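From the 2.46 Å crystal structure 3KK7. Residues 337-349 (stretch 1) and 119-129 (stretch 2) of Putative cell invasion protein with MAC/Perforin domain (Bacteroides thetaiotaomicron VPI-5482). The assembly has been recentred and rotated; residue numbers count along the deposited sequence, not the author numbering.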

# COMPACT_ATOMS: atom_id res chain seq x y z
N ASP A 337 -10.77 15.16 -5.67
CA ASP A 337 -11.24 14.51 -4.42
C ASP A 337 -11.49 13.05 -4.73
O ASP A 337 -11.47 12.66 -5.90
CB ASP A 337 -12.53 15.15 -3.89
CG ASP A 337 -12.60 15.20 -2.34
OD1 ASP A 337 -12.05 14.26 -1.70
OD2 ASP A 337 -13.22 16.16 -1.77
N LEU A 338 -11.73 12.26 -3.70
CA LEU A 338 -11.90 10.82 -3.84
C LEU A 338 -13.34 10.40 -3.53
O LEU A 338 -14.00 11.00 -2.70
CB LEU A 338 -10.94 10.09 -2.90
CG LEU A 338 -9.44 10.30 -3.15
CD1 LEU A 338 -8.62 9.76 -1.98
CD2 LEU A 338 -8.98 9.64 -4.45
N GLN A 339 -13.81 9.38 -4.24
CA GLN A 339 -15.08 8.75 -3.97
C GLN A 339 -14.91 7.85 -2.77
O GLN A 339 -13.81 7.36 -2.51
CB GLN A 339 -15.50 7.86 -5.14
CG GLN A 339 -15.84 8.61 -6.38
CD GLN A 339 -16.29 7.68 -7.50
OE1 GLN A 339 -16.99 6.67 -7.26
NE2 GLN A 339 -15.93 8.04 -8.74
N ASP A 340 -16.00 7.61 -2.06
CA ASP A 340 -15.94 6.65 -0.97
C ASP A 340 -15.47 5.33 -1.58
O ASP A 340 -15.95 4.90 -2.63
CB ASP A 340 -17.30 6.47 -0.30
CG ASP A 340 -17.76 7.72 0.47
OD1 ASP A 340 -17.04 8.72 0.55
OD2 ASP A 340 -18.90 7.68 0.98
N GLY A 341 -14.52 4.69 -0.92
CA GLY A 341 -13.96 3.46 -1.45
C GLY A 341 -13.23 3.61 -2.78
O GLY A 341 -13.10 2.64 -3.51
N GLY A 342 -12.75 4.83 -3.09
CA GLY A 342 -12.00 5.11 -4.33
C GLY A 342 -10.52 4.74 -4.29
O GLY A 342 -9.81 4.97 -5.26
N LEU A 343 -10.05 4.23 -3.15
CA LEU A 343 -8.65 3.79 -2.98
C LEU A 343 -8.63 2.31 -2.59
O LEU A 343 -9.23 1.92 -1.61
CB LEU A 343 -7.91 4.60 -1.91
CG LEU A 343 -7.61 6.08 -2.15
CD1 LEU A 343 -6.98 6.68 -0.89
CD2 LEU A 343 -6.73 6.27 -3.36
N TYR A 344 -7.91 1.51 -3.36
CA TYR A 344 -7.79 0.08 -3.14
C TYR A 344 -6.37 -0.25 -2.75
O TYR A 344 -5.44 0.34 -3.26
CB TYR A 344 -8.16 -0.68 -4.42
CG TYR A 344 -9.61 -1.09 -4.44
CD1 TYR A 344 -10.61 -0.13 -4.34
CD2 TYR A 344 -9.98 -2.44 -4.53
CE1 TYR A 344 -11.94 -0.49 -4.33
CE2 TYR A 344 -11.33 -2.81 -4.52
CZ TYR A 344 -12.28 -1.83 -4.42
OH TYR A 344 -13.60 -2.15 -4.41
N PRO A 345 -6.19 -1.20 -1.85
CA PRO A 345 -4.85 -1.57 -1.52
C PRO A 345 -4.11 -2.13 -2.71
O PRO A 345 -4.70 -2.80 -3.53
CB PRO A 345 -5.05 -2.70 -0.51
CG PRO A 345 -6.32 -3.32 -0.88
CD PRO A 345 -7.16 -2.14 -1.26
N ILE A 346 -2.81 -1.88 -2.77
CA ILE A 346 -1.95 -2.47 -3.82
C ILE A 346 -2.10 -3.98 -3.82
O ILE A 346 -2.02 -4.62 -4.87
CB ILE A 346 -0.46 -2.06 -3.62
CG1 ILE A 346 -0.32 -0.56 -3.87
CG2 ILE A 346 0.47 -2.77 -4.57
CD1 ILE A 346 1.02 -0.02 -3.47
N SER A 347 -2.35 -4.57 -2.65
CA SER A 347 -2.47 -6.03 -2.55
C SER A 347 -3.61 -6.60 -3.39
O SER A 347 -3.55 -7.76 -3.80
CB SER A 347 -2.59 -6.50 -1.11
OG SER A 347 -3.66 -5.88 -0.47
N ASP A 348 -4.64 -5.81 -3.66
CA ASP A 348 -5.70 -6.24 -4.57
C ASP A 348 -5.27 -6.35 -6.02
O ASP A 348 -5.98 -6.97 -6.79
CB ASP A 348 -6.93 -5.34 -4.46
CG ASP A 348 -7.82 -5.73 -3.29
OD1 ASP A 348 -7.68 -6.88 -2.79
OD2 ASP A 348 -8.67 -4.91 -2.87
N PHE A 349 -4.13 -5.78 -6.39
CA PHE A 349 -3.66 -5.79 -7.78
C PHE A 349 -2.52 -6.75 -8.11
O PHE A 349 -1.95 -6.66 -9.18
CB PHE A 349 -3.30 -4.35 -8.18
CG PHE A 349 -4.50 -3.49 -8.25
CD1 PHE A 349 -5.06 -2.99 -7.10
CD2 PHE A 349 -5.13 -3.26 -9.45
CE1 PHE A 349 -6.20 -2.26 -7.16
CE2 PHE A 349 -6.29 -2.53 -9.51
CZ PHE A 349 -6.83 -2.03 -8.37
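Stretch 2 119-129: TFTKTVKSGFS

Stretch 2 lies on stretch 1 as a mostly loop-like segment, held by three backbone hydrogen bonds around a single beta bridge and joined, just past the bridge, by one lysine that reaches along the partner to a salt bridge.

The backbone sets the register. Stretch 2 makes a short 3-10 segment at 121-123, extends through Val124, and then enters a type II turn from Lys125 to Phe128, closed by Phe128 N to Lys125 O at 3.2 Å. Stretch 1 answers with a type II turn of its own, Gln339 to Gly342, between strand 337-338 and strand 343-345. Both chains advance in the same sense through the contact: Gly341 N donates to Lys122 O at 2.9 Å, Leu343 N to Thr123 O at 2.9 Å, and Lys125 N returns a bond to Leu343 O, also at 2.9 Å. Leu343 thus uses its NH and its carbonyl on residues flanking Val124, its bridge partner, with the two CA atoms 4.7 Å apart.

The stretch 1 turn presses closely on its partner, with Gly341 CA 3.3 Å from Thr123 O. Gly341 has a positive phi of 64°, which by itself favours glycine. At Gly342 an ideal CB would fall 2.8 Å from Gln339 O in its own turn, a clash that glycine avoids.

From the bridge itself, Leu343 points toward stretch 2 in an m,t rotamer. Its CD1 lies 3.7 Å from Phe120 CE1 and 3.5 Å from Thr123 OG1. That hydroxyl is occupied within its own stretch, donating to Phe120 O at 2.7 Å, so a polar group can sit against leucine with its hydrogen-bonding need met. Thr123 also offers its methyl to the preceding strand, CG2 standing 3.9 Å from Leu338 CB.

Lys125 is the residue of stretch 2 most covered by stretch 1. All four of its chi angles are t, and the extended chain runs over one face of the Tyr344 ring, CD sitting 4.0 Å from the ring centroid in a CH-pi contact, while the same CD is 4.0 Å from Pro345 CD. The ammonium then meets the 3-10 segment that follows the strand: Lys125 NZ to Asp348 OD2 is a 2.7 Å salt bridge. At the end of the stretch 2 turn, Phe128 points toward stretch 1 and brings CE1 to 3.5 Å from Pro345 CB.

The rule to read here is economical: backbone bonds fix the register, the bridged leucine packs against Phe120 and Thr123, and an extended lysine spends its methylenes on an aromatic face before its charge is paired.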

# COMPACT_ATOMS: atom_id res chain seq x y z
N THR A 119 -12.97 11.33 7.14
CA THR A 119 -12.83 11.90 5.80
C THR A 119 -11.93 11.05 4.88
O THR A 119 -12.32 10.74 3.73
CB THR A 119 -12.32 13.38 5.87
OG1 THR A 119 -13.15 14.12 6.79
CG2 THR A 119 -12.35 14.04 4.48
N PHE A 120 -10.75 10.69 5.39
CA PHE A 120 -9.82 9.80 4.65
C PHE A 120 -10.25 8.34 4.73
O PHE A 120 -10.27 7.64 3.72
CB PHE A 120 -8.38 9.94 5.15
CG PHE A 120 -7.44 9.00 4.49
CD1 PHE A 120 -7.27 9.02 3.14
CD2 PHE A 120 -6.74 8.06 5.23
CE1 PHE A 120 -6.42 8.12 2.51
CE2 PHE A 120 -5.89 7.16 4.60
CZ PHE A 120 -5.73 7.20 3.25
N THR A 121 -10.62 7.89 5.94
CA THR A 121 -11.02 6.52 6.19
C THR A 121 -12.01 5.97 5.19
O THR A 121 -11.86 4.85 4.68
CB THR A 121 -11.63 6.40 7.59
OG1 THR A 121 -10.62 6.75 8.55
CG2 THR A 121 -12.20 4.99 7.86
N LYS A 122 -13.03 6.77 4.89
CA LYS A 122 -14.10 6.29 4.02
C LYS A 122 -13.72 6.26 2.55
O LYS A 122 -14.46 5.66 1.78
CB LYS A 122 -15.36 7.11 4.22
CG LYS A 122 -15.33 8.50 3.67
CD LYS A 122 -16.57 9.26 4.18
CE LYS A 122 -16.68 10.65 3.61
NZ LYS A 122 -18.02 11.25 3.92
N THR A 123 -12.59 6.89 2.18
CA THR A 123 -12.05 6.78 0.81
C THR A 123 -11.39 5.43 0.52
O THR A 123 -11.24 5.04 -0.62
CB THR A 123 -11.01 7.87 0.46
OG1 THR A 123 -9.76 7.58 1.10
CG2 THR A 123 -11.51 9.22 0.84
N VAL A 124 -10.96 4.72 1.55
CA VAL A 124 -10.32 3.43 1.37
C VAL A 124 -11.37 2.34 1.34
O VAL A 124 -12.37 2.40 2.06
CB VAL A 124 -9.27 3.17 2.46
CG1 VAL A 124 -8.56 1.82 2.25
CG2 VAL A 124 -8.24 4.34 2.50
N LYS A 125 -11.15 1.38 0.46
CA LYS A 125 -12.03 0.24 0.29
C LYS A 125 -12.55 -0.32 1.61
O LYS A 125 -11.81 -0.75 2.47
CB LYS A 125 -11.26 -0.87 -0.43
CG LYS A 125 -11.97 -2.15 -0.59
CD LYS A 125 -10.96 -3.25 -0.82
CE LYS A 125 -11.61 -4.53 -1.33
NZ LYS A 125 -10.63 -5.64 -1.20
N SER A 126 -13.86 -0.33 1.73
CA SER A 126 -14.54 -0.89 2.85
C SER A 126 -14.06 -2.29 3.16
O SER A 126 -13.99 -3.15 2.27
CB SER A 126 -16.03 -0.92 2.54
OG SER A 126 -16.71 -1.68 3.51
N GLY A 127 -13.72 -2.51 4.43
CA GLY A 127 -13.27 -3.81 4.89
C GLY A 127 -11.77 -4.00 4.99
O GLY A 127 -11.32 -4.93 5.66
N PHE A 128 -10.98 -3.17 4.32
CA PHE A 128 -9.53 -3.27 4.40
C PHE A 128 -9.04 -2.75 5.75
O PHE A 128 -9.57 -1.79 6.25
CB PHE A 128 -8.96 -2.44 3.28
CG PHE A 128 -7.50 -2.28 3.34
CD1 PHE A 128 -6.68 -3.31 2.93
CD2 PHE A 128 -6.93 -1.08 3.79
CE1 PHE A 128 -5.30 -3.16 2.96
CE2 PHE A 128 -5.55 -0.92 3.82
CZ PHE A 128 -4.73 -1.96 3.42
N SER A 129 -8.03 -3.40 6.33
CA SER A 129 -7.43 -2.94 7.61
C SER A 129 -6.60 -1.71 7.37
O SER A 129 -5.45 -1.80 6.93
CB SER A 129 -6.52 -3.97 8.25
OG SER A 129 -7.11 -5.24 8.22